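Local coordinates for protein hydrogenase maturation factor (Thermoanaerobacter tengcongensis, PDB 3VTI) that probably takes part in ATP-dependent nitrile synthesis for [NiFe]-hydrogenase maturation, as the partner that HypF carbamoylates on sulfur, at residues M20-L25 / V58-M63; P41-G46 / V83-K88; I49-V54 / S175-L180; V129-A134 / L183-M188. All coordinates share one frame; numbering follows the deposited sequence.

How the interactions relate
From the N terminus, interaction 1 closes the first loop, bringing residues 20-25 to 58-63 at a magnesium site. Interaction 2 opens within that loop, at 41-46, and closes beyond it at 83-88, so the two cross. Interaction 3 starts at 49-54 and runs on to 175-180; it crosses both and ties helix 49-60 of the N-terminal AIR synthase-related portion to the C-terminal one. Interaction 4 opens at 129-134, after interactions 1 and 2 have closed, and crosses interaction 3 by ending at 183-188. Interactions 1 and 3 share helix 49-60, whereas interactions 1 and 4 meet where Ile184 packs on Ser62 and Met63.

Interaction 1 of 4, residues M20-L25 / V58-M63; sequences MEDAAL and VNDASM. With MG (magnesium ion), chain K.
Asp22 and Asp60 meet through a shared magnesium ion, a buried metal-centred contact of the AIR synthase-related N-terminal domain in which the turn leading into strand 24-26 faces the later part of helix 49-60. The case illustrates how a cation can join two carboxylates, one from a loop and one from a helix, that would otherwise probably repel. Each carboxylate offers a single oxygen, with Asp22 OD1 2.2 Å and Asp60 OD1 2.0 Å from the magnesium. A water adds a ligand at 2.4 Å from the ion, and Asp199, from the C-terminal AIR synthase-related portion, supplies another. The second oxygen of the helix aspartate, Asp60 OD2, stays 3.8 Å from the magnesium, so its grip is monodentate. Although the two side chains cross at about a right angle, their carboxylate planes are only 29° apart. In Asp22 the CG lies beside the backbone N (chi1 -76°), which swings OD1 to the ion and leaves OD2 to form a salt bridge with NE of Arg198, a second-shell partner that probably fixes the rotation of the carboxylate. Apolar atoms back the site: Met63 CB packs 3.6 Å from Asp22 CB, and the methionine then bends at chi2, carrying its sulfur away. Beside them Ala23 CB rests 3.7 Å from Asp60 O. Thr33 of strand 30-37 touches Ala23 and Asp60 and bonds to the carbonyl of Asp22, strand 66-78 supports Ala61 through Pro68, and helix 181-187 covers Met63 with Ile184.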
loop_
_atom_site.group_PDB
_atom_site.type_symbol
_atom_site.label_atom_id
_atom_site.label_comp_id
_atom_site.label_asym_id
_atom_site.label_seq_id
_atom_site.Cartn_x
_atom_site.Cartn_y
_atom_site.Cartn_z
ATOM N N MET C 20 -13.605 -14.147 -15.083
ATOM C CA MET C 20 -12.855 -14.370 -13.837
ATOM C C MET C 20 -11.615 -15.250 -14.045
ATOM O O MET C 20 -11.353 -16.191 -13.277
ATOM C CB MET C 20 -13.764 -14.960 -12.758
ATOM C CG MET C 20 -14.646 -13.954 -12.052
ATOM S SD MET C 20 -15.784 -14.785 -10.933
ATOM C CE MET C 20 -17.216 -14.967 -11.977
ATOM N N GLU C 21 -10.864 -14.925 -15.098
ATOM C CA GLU C 21 -9.628 -15.624 -15.458
ATOM C C GLU C 21 -8.429 -15.078 -14.688
ATOM O O GLU C 21 -8.487 -13.977 -14.148
ATOM C CB GLU C 21 -9.359 -15.493 -16.960
ATOM C CG GLU C 21 -10.485 -15.956 -17.891
ATOM C CD GLU C 21 -10.570 -17.464 -18.043
ATOM O OE1 GLU C 21 -9.762 -18.187 -17.422
ATOM O OE2 GLU C 21 -11.456 -17.940 -18.788
ATOM N N ASP C 22 -7.351 -15.863 -14.646
ATOM C CA ASP C 22 -6.056 -15.434 -14.110
ATOM C C ASP C 22 -5.472 -14.300 -14.943
ATOM O O ASP C 22 -4.674 -13.508 -14.456
ATOM C CB ASP C 22 -5.055 -16.597 -14.125
ATOM C CG ASP C 22 -5.294 -17.600 -13.015
ATOM O OD1 ASP C 22 -4.798 -17.360 -11.885
ATOM O OD2 ASP C 22 -5.963 -18.628 -13.278
ATOM N N ALA C 23 -5.856 -14.247 -16.213
ATOM C CA ALA C 23 -5.397 -13.201 -17.112
ATOM C C ALA C 23 -6.422 -12.975 -18.221
ATOM O O ALA C 23 -7.104 -13.909 -18.639
ATOM C CB ALA C 23 -4.041 -13.571 -17.692
ATOM N N ALA C 24 -6.543 -11.736 -18.684
ATOM C CA ALA C 24 -7.355 -11.451 -19.868
ATOM C C ALA C 24 -6.617 -11.933 -21.111
ATOM O O ALA C 24 -5.397 -11.819 -21.189
ATOM C CB ALA C 24 -7.636 -9.964 -19.974
ATOM N N LEU C 25 -7.347 -12.470 -22.082
ATOM C CA LEU C 25 -6.750 -12.832 -23.363
ATOM C C LEU C 25 -7.132 -11.820 -24.430
ATOM O O LEU C 25 -8.286 -11.746 -24.843
ATOM C CB LEU C 25 -7.153 -14.252 -23.783
ATOM C CG LEU C 25 -6.662 -14.725 -25.160
ATOM C CD1 LEU C 25 -5.143 -14.894 -25.165
ATOM C CD2 LEU C 25 -7.357 -16.015 -25.579
ATOM N N VAL C 58 4.325 -13.478 -13.221
ATOM C CA VAL C 58 4.843 -14.374 -14.241
ATOM C C VAL C 58 3.919 -15.589 -14.310
ATOM O O VAL C 58 3.521 -16.027 -15.389
ATOM C CB VAL C 58 6.314 -14.787 -13.938
ATOM C CG1 VAL C 58 6.726 -16.052 -14.729
ATOM C CG2 VAL C 58 7.275 -13.615 -14.207
ATOM N N ASN C 59 3.546 -16.100 -13.142
ATOM C CA ASN C 59 2.657 -17.242 -13.049
ATOM C C ASN C 59 1.279 -16.952 -13.634
ATOM O O ASN C 59 0.802 -17.691 -14.514
ATOM C CB ASN C 59 2.586 -17.747 -11.608
ATOM C CG ASN C 59 3.934 -18.294 -11.120
ATOM O OD1 ASN C 59 4.816 -18.630 -11.930
ATOM N ND2 ASN C 59 4.100 -18.385 -9.797
ATOM N N ASP C 60 0.664 -15.859 -13.171
ATOM C CA ASP C 60 -0.658 -15.453 -13.632
ATOM C C ASP C 60 -0.668 -15.268 -15.153
ATOM O O ASP C 60 -1.645 -15.609 -15.808
ATOM C CB ASP C 60 -1.114 -14.164 -12.931
ATOM C CG ASP C 60 -1.670 -14.403 -11.522
ATOM O OD1 ASP C 60 -2.536 -15.285 -11.330
ATOM O OD2 ASP C 60 -1.268 -13.658 -10.593
ATOM N N ALA C 61 0.433 -14.750 -15.704
ATOM C CA ALA C 61 0.543 -14.482 -17.134
ATOM C C ALA C 61 0.722 -15.754 -17.980
ATOM O O ALA C 61 0.623 -15.702 -19.216
ATOM C CB ALA C 61 1.670 -13.498 -17.406
ATOM N N SER C 62 0.978 -16.884 -17.312
ATOM C CA SER C 62 1.186 -18.162 -17.986
ATOM C C SER C 62 -0.053 -19.039 -17.888
ATOM O O SER C 62 -0.261 -19.916 -18.732
ATOM C CB SER C 62 2.382 -18.909 -17.381
ATOM O OG SER C 62 3.571 -18.129 -17.354
ATOM N N MET C 63 -0.876 -18.791 -16.869
ATOM C CA MET C 63 -2.030 -19.646 -16.538
ATOM C C MET C 63 -3.050 -19.802 -17.664
ATOM O O MET C 63 -4.007 -20.575 -17.558
ATOM C CB MET C 63 -2.738 -19.137 -15.286
ATOM C CG MET C 63 -1.881 -19.179 -14.062
ATOM S SD MET C 63 -1.401 -20.851 -13.648
ATOM C CE MET C 63 0.098 -20.546 -12.722
HETATM MG MG MG K . -3.655 -16.549 -10.173
HETATM O O HOH W 1 -5.522 -15.074 -10.453
#

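Interaction 2 of 4, residues P41-G46 / V83-K88; sequences PLFFPG and VEDLKK
Lys88 NZ stands over the face of the Phe43 ring, 5.0 Å from the ring centroid and 15° off its normal, in a cation-pi contact. It joins the short beta-hairpin of strands 43-44 and 47-48 to the first turns of helix 83-100, at the surface of the AIR synthase-related N-terminal domain. The example shows how one aromatic ring can use its face and its rim at the same time. The lysine crosses the phenylalanine at about a right angle: its CB lies 4.0 Å from Phe43 CE2, and a bend farther along the chain (chi3 84°) helps turn the ammonium group over the ring. At the rim the approach is different, for Asp85 O sits near the plane of the ring, 3.6 Å from Phe43 CZ, where the carbonyl probably meets the slightly positive C-H edge. Leucine in place of Phe43 would probably leave the Lys88 ammonium without its aromatic face and the Asp85 carbonyl without its C-H edge. On the far flank of the helix, Leu86 packs on Ile120 of the same chain and on Ile4 of the second subunit. The Asp85 carboxylate, turned 80° from the ring plane, brings its OD2 to 3.9 Å from Phe43 CE1.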
loop_
_atom_site.group_PDB
_atom_site.type_symbol
_atom_site.label_atom_id
_atom_site.label_comp_id
_atom_site.label_asym_id
_atom_site.label_seq_id
_atom_site.Cartn_x
_atom_site.Cartn_y
_atom_site.Cartn_z
ATOM N N PRO C 41 5.726 -10.355 6.897
ATOM C CA PRO C 41 6.888 -9.484 6.718
ATOM C C PRO C 41 7.409 -9.470 5.276
ATOM O O PRO C 41 7.121 -10.380 4.503
ATOM C CB PRO C 41 7.924 -10.105 7.656
ATOM C CG PRO C 41 7.592 -11.564 7.665
ATOM C CD PRO C 41 6.117 -11.706 7.341
ATOM N N LEU C 42 8.173 -8.444 4.929
ATOM C CA LEU C 42 8.673 -8.269 3.568
ATOM C C LEU C 42 9.733 -9.303 3.217
ATOM O O LEU C 42 9.918 -9.636 2.046
ATOM C CB LEU C 42 9.254 -6.866 3.396
ATOM C CG LEU C 42 8.365 -5.687 3.792
ATOM C CD1 LEU C 42 9.204 -4.441 3.998
ATOM C CD2 LEU C 42 7.250 -5.452 2.775
ATOM N N PHE C 43 10.431 -9.777 4.246
ATOM C CA PHE C 43 11.458 -10.804 4.126
ATOM C C PHE C 43 11.080 -11.979 5.020
ATOM O O PHE C 43 10.933 -11.833 6.238
ATOM C CB PHE C 43 12.832 -10.249 4.527
ATOM C CG PHE C 43 13.209 -8.992 3.799
ATOM C CD1 PHE C 43 12.913 -7.744 4.341
ATOM C CD2 PHE C 43 13.850 -9.054 2.564
ATOM C CE1 PHE C 43 13.247 -6.578 3.664
ATOM C CE2 PHE C 43 14.188 -7.892 1.880
ATOM C CZ PHE C 43 13.887 -6.653 2.432
ATOM N N PHE C 44 10.916 -13.139 4.400
ATOM C CA PHE C 44 10.441 -14.324 5.092
ATOM C C PHE C 44 11.238 -15.531 4.616
ATOM O O PHE C 44 11.823 -15.497 3.534
ATOM C CB PHE C 44 8.945 -14.518 4.803
ATOM C CG PHE C 44 8.596 -14.440 3.342
ATOM C CD1 PHE C 44 8.254 -13.227 2.764
ATOM C CD2 PHE C 44 8.623 -15.578 2.543
ATOM C CE1 PHE C 44 7.945 -13.141 1.409
ATOM C CE2 PHE C 44 8.306 -15.504 1.189
ATOM C CZ PHE C 44 7.969 -14.282 0.623
ATOM N N PRO C 45 11.264 -16.610 5.413
ATOM C CA PRO C 45 11.990 -17.792 4.954
ATOM C C PRO C 45 11.588 -18.198 3.530
ATOM O O PRO C 45 10.397 -18.344 3.230
ATOM C CB PRO C 45 11.574 -18.856 5.967
ATOM C CG PRO C 45 11.362 -18.081 7.228
ATOM C CD PRO C 45 10.705 -16.805 6.764
ATOM N N GLY C 46 12.584 -18.336 2.659
ATOM C CA GLY C 46 12.361 -18.806 1.302
ATOM C C GLY C 46 12.058 -17.725 0.278
ATOM O O GLY C 46 11.891 -18.027 -0.911
ATOM N N VAL C 83 16.829 2.150 2.581
ATOM C CA VAL C 83 17.211 1.977 1.184
ATOM C C VAL C 83 17.945 0.650 0.927
ATOM O O VAL C 83 17.902 0.127 -0.184
ATOM C CB VAL C 83 18.025 3.206 0.672
ATOM C CG1 VAL C 83 19.442 3.213 1.247
ATOM C CG2 VAL C 83 18.024 3.275 -0.854
ATOM N N GLU C 84 18.594 0.108 1.957
ATOM C CA GLU C 84 19.293 -1.173 1.841
ATOM C C GLU C 84 18.311 -2.342 1.742
ATOM O O GLU C 84 18.605 -3.358 1.106
ATOM C CB GLU C 84 20.288 -1.387 2.990
ATOM C CG GLU C 84 21.427 -0.338 3.068
ATOM C CD GLU C 84 22.279 -0.219 1.786
ATOM O OE1 GLU C 84 22.487 -1.239 1.082
ATOM O OE2 GLU C 84 22.753 0.907 1.492
ATOM N N ASP C 85 17.147 -2.193 2.368
ATOM C CA ASP C 85 16.065 -3.161 2.209
ATOM C C ASP C 85 15.509 -3.087 0.793
ATOM O O ASP C 85 15.176 -4.113 0.189
ATOM C CB ASP C 85 14.950 -2.915 3.233
ATOM C CG ASP C 85 15.372 -3.249 4.662
ATOM O OD1 ASP C 85 16.586 -3.398 4.932
ATOM O OD2 ASP C 85 14.475 -3.354 5.521
ATOM N N LEU C 86 15.430 -1.869 0.262
ATOM C CA LEU C 86 14.944 -1.659 -1.097
ATOM C C LEU C 86 15.876 -2.278 -2.142
ATOM O O LEU C 86 15.406 -2.921 -3.079
ATOM C CB LEU C 86 14.712 -0.171 -1.375
ATOM C CG LEU C 86 14.125 0.188 -2.744
ATOM C CD1 LEU C 86 12.661 -0.235 -2.876
ATOM C CD2 LEU C 86 14.295 1.671 -3.011
ATOM N N LYS C 87 17.183 -2.096 -1.970
ATOM C CA LYS C 87 18.166 -2.703 -2.861
ATOM C C LYS C 87 18.033 -4.227 -2.887
ATOM O O LYS C 87 18.221 -4.850 -3.927
ATOM C CB LYS C 87 19.589 -2.298 -2.461
ATOM C CG LYS C 87 19.937 -0.845 -2.765
ATOM C CD LYS C 87 21.417 -0.567 -2.576
ATOM C CE LYS C 87 21.750 0.887 -2.900
ATOM N NZ LYS C 87 23.191 1.202 -2.697
ATOM N N LYS C 88 17.701 -4.812 -1.739
ATOM C CA LYS C 88 17.489 -6.255 -1.620
ATOM C C LYS C 88 16.228 -6.716 -2.359
ATOM O O LYS C 88 16.230 -7.760 -3.015
ATOM C CB LYS C 88 17.416 -6.680 -0.146
ATOM C CG LYS C 88 18.761 -6.787 0.546
ATOM C CD LYS C 88 18.645 -6.676 2.074
ATOM C CE LYS C 88 18.285 -8.008 2.733
ATOM N NZ LYS C 88 18.374 -7.910 4.221
#

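Interaction 3 of 4, residues I49-V54 / S175-L180; sequences IGKLAV and SDVAPL
Lys51 NZ donates to the backbone carbonyl of Val177, with 3.1 Å between NZ and Val177 O. The bond is not aimed at a lone pair: the nitrogen lies above the carbonyl plane, 36° out of it. To get there the lysine runs fully extended, its CG anti to the backbone N (chi1 -170°), and slides past the valine side chain in the opposite direction, so that Lys51 CG passes 4.0 Å from Val177 CG1. That same methyl does most of the apolar work. It presses on the helix backbone, 3.8 Å from Leu52 CA and 3.9 Å from Lys51 O, and it meets the leucine side chain at Leu52 CD1, 4.3 Å away. One valine branch is thus fitted against successive residues of the helix while its carbonyl oxygen takes the lysine nitrogen from above the carbonyl plane, a clear instance of an extended segment laid along a helix. Here the arrangement joins the two AIR synthase-related portions: helix 49-60 belongs to the N-terminal one, and residues 175-180 lie in the C-terminal one. Further out, His156 of helix 155-164 touches both Leu52 and Val177. The extended segment is pinned on both flanks of the valine. Before it, Asp176 forms a salt bridge with Lys252 and accepts from the backbone N of Glu250; after it, the side-chain amide of Asn59 accepts from Leu180 N and donates to Ala178 O. Leu180 then takes the N-cap position of helix 181-187. At the start of helix 49-60, Asp48 OD2 accepts from the backbone N of Lys51.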
loop_
_atom_site.group_PDB
_atom_site.type_symbol
_atom_site.label_atom_id
_atom_site.label_comp_id
_atom_site.label_asym_id
_atom_site.label_seq_id
_atom_site.Cartn_x
_atom_site.Cartn_y
_atom_site.Cartn_z
ATOM N N ILE C 49 9.183 -9.931 -0.651
ATOM C CA ILE C 49 8.135 -9.269 -1.436
ATOM C C ILE C 49 8.522 -9.066 -2.906
ATOM O O ILE C 49 7.661 -9.061 -3.785
ATOM C CB ILE C 49 7.697 -7.923 -0.782
ATOM C CG1 ILE C 49 6.451 -7.344 -1.481
ATOM C CG2 ILE C 49 8.871 -6.927 -0.722
ATOM C CD1 ILE C 49 5.715 -6.270 -0.686
ATOM N N GLY C 50 9.820 -8.909 -3.162
ATOM C CA GLY C 50 10.333 -8.686 -4.509
ATOM C C GLY C 50 10.212 -9.905 -5.401
ATOM O O GLY C 50 9.714 -9.810 -6.532
ATOM N N LYS C 51 10.663 -11.054 -4.893
ATOM C CA LYS C 51 10.610 -12.306 -5.635
ATOM C C LYS C 51 9.154 -12.675 -5.878
ATOM O O LYS C 51 8.786 -13.174 -6.950
ATOM C CB LYS C 51 11.310 -13.414 -4.855
ATOM C CG LYS C 51 11.509 -14.674 -5.651
ATOM C CD LYS C 51 12.246 -15.741 -4.853
ATOM C CE LYS C 51 12.520 -16.964 -5.732
ATOM N NZ LYS C 51 12.860 -18.179 -4.937
ATOM N N LEU C 52 8.340 -12.412 -4.863
ATOM C CA LEU C 52 6.912 -12.658 -4.895
ATOM C C LEU C 52 6.223 -11.841 -5.990
ATOM O O LEU C 52 5.451 -12.375 -6.782
ATOM C CB LEU C 52 6.336 -12.328 -3.523
ATOM C CG LEU C 52 4.881 -12.633 -3.205
ATOM C CD1 LEU C 52 4.496 -14.031 -3.673
ATOM C CD2 LEU C 52 4.617 -12.452 -1.704
ATOM N N ALA C 53 6.521 -10.546 -6.034
ATOM C CA ALA C 53 5.901 -9.629 -6.979
ATOM C C ALA C 53 6.132 -10.057 -8.436
ATOM O O ALA C 53 5.262 -9.877 -9.290
ATOM C CB ALA C 53 6.415 -8.230 -6.742
ATOM N N VAL C 54 7.309 -10.608 -8.713
ATOM C CA VAL C 54 7.637 -11.044 -10.062
ATOM C C VAL C 54 6.967 -12.389 -10.354
ATOM O O VAL C 54 6.181 -12.502 -11.286
ATOM C CB VAL C 54 9.167 -11.147 -10.289
ATOM C CG1 VAL C 54 9.473 -11.630 -11.699
ATOM C CG2 VAL C 54 9.826 -9.802 -10.046
ATOM N N SER C 175 8.872 -20.674 2.368
ATOM C CA SER C 175 7.971 -20.351 1.276
ATOM C C SER C 175 8.417 -21.038 -0.008
ATOM O O SER C 175 9.589 -21.364 -0.170
ATOM C CB SER C 175 7.917 -18.848 1.072
ATOM O OG SER C 175 7.079 -18.527 -0.014
ATOM N N ASP C 176 7.474 -21.256 -0.915
ATOM C CA ASP C 176 7.734 -22.014 -2.132
ATOM C C ASP C 176 7.830 -21.118 -3.365
ATOM O O ASP C 176 7.833 -21.627 -4.483
ATOM C CB ASP C 176 6.650 -23.079 -2.339
ATOM C CG ASP C 176 5.260 -22.482 -2.579
ATOM O OD1 ASP C 176 5.036 -21.296 -2.272
ATOM O OD2 ASP C 176 4.376 -23.214 -3.082
ATOM N N VAL C 177 7.897 -19.796 -3.149
ATOM C CA VAL C 177 7.926 -18.800 -4.231
ATOM C C VAL C 177 8.833 -19.229 -5.363
ATOM O O VAL C 177 10.037 -19.468 -5.166
ATOM C CB VAL C 177 8.407 -17.411 -3.750
ATOM C CG1 VAL C 177 8.019 -16.333 -4.758
ATOM C CG2 VAL C 177 7.819 -17.090 -2.412
ATOM N N ALA C 178 8.240 -19.315 -6.550
ATOM C CA ALA C 178 8.924 -19.760 -7.758
ATOM C C ALA C 178 8.170 -19.314 -9.011
ATOM O O ALA C 178 6.943 -19.179 -8.977
ATOM C CB ALA C 178 9.080 -21.275 -7.745
ATOM N N PRO C 179 8.904 -19.053 -10.115
ATOM C CA PRO C 179 8.263 -18.836 -11.411
ATOM C C PRO C 179 8.028 -20.179 -12.084
ATOM O O PRO C 179 8.945 -21.004 -12.174
ATOM C CB PRO C 179 9.302 -18.019 -12.181
ATOM C CG PRO C 179 10.618 -18.476 -11.630
ATOM C CD PRO C 179 10.369 -18.874 -10.189
ATOM N N LEU C 180 6.801 -20.396 -12.542
ATOM C CA LEU C 180 6.391 -21.701 -13.057
ATOM C C LEU C 180 6.202 -21.706 -14.557
ATOM O O LEU C 180 5.749 -22.698 -15.130
ATOM C CB LEU C 180 5.097 -22.164 -12.386
ATOM C CG LEU C 180 5.119 -22.382 -10.872
ATOM C CD1 LEU C 180 3.702 -22.526 -10.386
ATOM C CD2 LEU C 180 5.963 -23.605 -10.486
#

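Interaction 4 of 4, residues V129-A134 / L183-M188; sequences VLYEGA and LIEKLM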
loop_
_atom_site.group_PDB
_atom_site.type_symbol
_atom_site.label_atom_id
_atom_site.label_comp_id
_atom_site.label_asym_id
_atom_site.label_seq_id
_atom_site.Cartn_x
_atom_site.Cartn_y
_atom_site.Cartn_z
ATOM N N VAL C 129 2.501 -14.258 -24.300
ATOM C CA VAL C 129 2.009 -14.674 -25.611
ATOM C C VAL C 129 1.632 -16.156 -25.574
ATOM O O VAL C 129 2.392 -16.990 -25.079
ATOM C CB VAL C 129 3.029 -14.348 -26.752
ATOM C CG1 VAL C 129 4.298 -15.189 -26.621
ATOM C CG2 VAL C 129 2.404 -14.537 -28.138
ATOM N N LEU C 130 0.443 -16.458 -26.090
ATOM C CA LEU C 130 -0.109 -17.815 -26.119
ATOM C C LEU C 130 0.699 -18.764 -27.014
ATOM O O LEU C 130 1.110 -18.395 -28.111
ATOM C CB LEU C 130 -1.552 -17.753 -26.621
ATOM C CG LEU C 130 -2.640 -18.461 -25.811
ATOM C CD1 LEU C 130 -2.801 -17.838 -24.438
ATOM C CD2 LEU C 130 -3.962 -18.415 -26.556
ATOM N N TYR C 131 0.923 -19.985 -26.535
ATOM C CA TYR C 131 1.477 -21.046 -27.379
ATOM C C TYR C 131 0.502 -21.488 -28.465
ATOM O O TYR C 131 -0.708 -21.267 -28.356
ATOM C CB TYR C 131 1.899 -22.250 -26.547
ATOM C CG TYR C 131 2.999 -21.935 -25.575
ATOM C CD1 TYR C 131 4.326 -21.877 -25.993
ATOM C CD2 TYR C 131 2.710 -21.684 -24.236
ATOM C CE1 TYR C 131 5.345 -21.577 -25.097
ATOM C CE2 TYR C 131 3.716 -21.388 -23.328
ATOM C CZ TYR C 131 5.031 -21.334 -23.760
ATOM O OH TYR C 131 6.024 -21.036 -22.857
ATOM N N GLU C 132 1.055 -22.131 -29.494
ATOM C CA GLU C 132 0.355 -22.473 -30.743
ATOM C C GLU C 132 -1.106 -22.921 -30.578
ATOM O O GLU C 132 -2.016 -22.272 -31.101
ATOM C CB GLU C 132 1.156 -23.511 -31.538
ATOM C CG GLU C 132 0.770 -23.625 -33.020
ATOM C CD GLU C 132 1.313 -24.898 -33.671
ATOM O OE1 GLU C 132 2.158 -25.584 -33.043
ATOM O OE2 GLU C 132 0.896 -25.221 -34.812
ATOM N N GLY C 133 -1.332 -24.013 -29.857
ATOM C CA GLY C 133 -2.694 -24.506 -29.673
ATOM C C GLY C 133 -3.170 -24.472 -28.235
ATOM O O GLY C 133 -3.735 -25.445 -27.741
ATOM N N ALA C 134 -2.944 -23.353 -27.561
ATOM C CA ALA C 134 -3.310 -23.229 -26.169
ATOM C C ALA C 134 -4.765 -22.817 -26.034
ATOM O O ALA C 134 -5.243 -21.931 -26.748
ATOM C CB ALA C 134 -2.414 -22.232 -25.494
ATOM N N LEU C 183 7.784 -24.729 -16.184
ATOM C CA LEU C 183 6.991 -25.933 -15.995
ATOM C C LEU C 183 5.745 -25.935 -16.894
ATOM O O LEU C 183 5.411 -26.951 -17.518
ATOM C CB LEU C 183 6.611 -26.078 -14.520
ATOM C CG LEU C 183 5.705 -27.222 -14.059
ATOM C CD1 LEU C 183 6.149 -27.751 -12.722
ATOM C CD2 LEU C 183 4.283 -26.751 -13.968
ATOM N N ILE C 184 5.068 -24.793 -16.952
ATOM C CA ILE C 184 3.892 -24.621 -17.801
ATOM C C ILE C 184 4.245 -24.791 -19.293
ATOM O O ILE C 184 3.517 -25.450 -20.045
ATOM C CB ILE C 184 3.186 -23.278 -17.480
ATOM C CG1 ILE C 184 2.572 -23.351 -16.073
ATOM C CG2 ILE C 184 2.110 -22.955 -18.495
ATOM C CD1 ILE C 184 2.138 -22.008 -15.476
ATOM N N GLU C 185 5.384 -24.239 -19.704
ATOM C CA GLU C 185 5.868 -24.420 -21.069
ATOM C C GLU C 185 5.978 -25.913 -21.454
ATOM O O GLU C 185 5.634 -26.302 -22.577
ATOM C CB GLU C 185 7.213 -23.704 -21.266
ATOM C CG GLU C 185 7.764 -23.777 -22.705
ATOM C CD GLU C 185 9.107 -23.068 -22.866
ATOM O OE1 GLU C 185 9.121 -21.831 -23.084
ATOM O OE2 GLU C 185 10.148 -23.751 -22.769
ATOM N N LYS C 186 6.455 -26.741 -20.526
ATOM C CA LYS C 186 6.587 -28.183 -20.790
ATOM C C LYS C 186 5.230 -28.882 -20.775
ATOM O O LYS C 186 5.049 -29.895 -21.440
ATOM C CB LYS C 186 7.554 -28.865 -19.806
ATOM C CG LYS C 186 8.997 -28.387 -19.903
ATOM C CD LYS C 186 9.875 -29.035 -18.833
ATOM C CE LYS C 186 10.408 -30.396 -19.285
ATOM N NZ LYS C 186 10.817 -31.245 -18.126
ATOM N N LEU C 187 4.288 -28.342 -20.008
ATOM C CA LEU C 187 2.931 -28.874 -19.983
ATOM C C LEU C 187 2.200 -28.533 -21.269
ATOM O O LEU C 187 1.449 -29.345 -21.785
ATOM C CB LEU C 187 2.144 -28.344 -18.779
ATOM C CG LEU C 187 2.279 -29.074 -17.445
ATOM C CD1 LEU C 187 1.688 -28.243 -16.304
ATOM C CD2 LEU C 187 1.632 -30.460 -17.486
ATOM N N MET C 188 2.437 -27.328 -21.781
ATOM C CA MET C 188 1.749 -26.845 -22.970
ATOM C C MET C 188 2.176 -27.592 -24.233
ATOM O O MET C 188 1.661 -27.331 -25.323
ATOM C CB MET C 188 1.904 -25.328 -23.121
ATOM C CG MET C 188 1.178 -24.493 -22.035
ATOM S SD MET C 188 -0.458 -25.083 -21.496
ATOM C CE MET C 188 -1.434 -24.959 -23.001
#
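Ala134 and Met188 are the closest backbone pair across this contact, their CA atoms 7.0 Å apart, where the chain leaving strand 120-130 turns beside the last part of helix 181-187; the turn itself is closed by a bond from Ala134 N to Tyr131 O. Tyr131 spans the gap and shows how a tyrosine can combine a polar end with an apolar flank. Its hydroxyl donates to Glu185, with OH 3.2 Å from OE1, and uses the anti lone pair of that oxygen. Ring and carboxylate planes stand 88° apart. The glutamate runs extended, its CG anti to the backbone N (chi1 -177°), which lays Glu185 CG 3.8 Å from Tyr131 CZ. Lower on the ring, Tyr131 CD2 packs 3.9 Å from Met188 CG. The methionine bends at chi2 and chi3, curling round to set its CE 3.8 Å from Ala134 CB. Replacing Tyr131 by valine would probably leave Glu185 OE1 without this donor and open a gap beside Met188 CG. Around this, Lys67 of strand 66-78 touches both Tyr131 and Glu185, while Met188 packs on Ile194 and Leu197 of strand 194-198, and Leu187 meets Ala265 of helix 262-270.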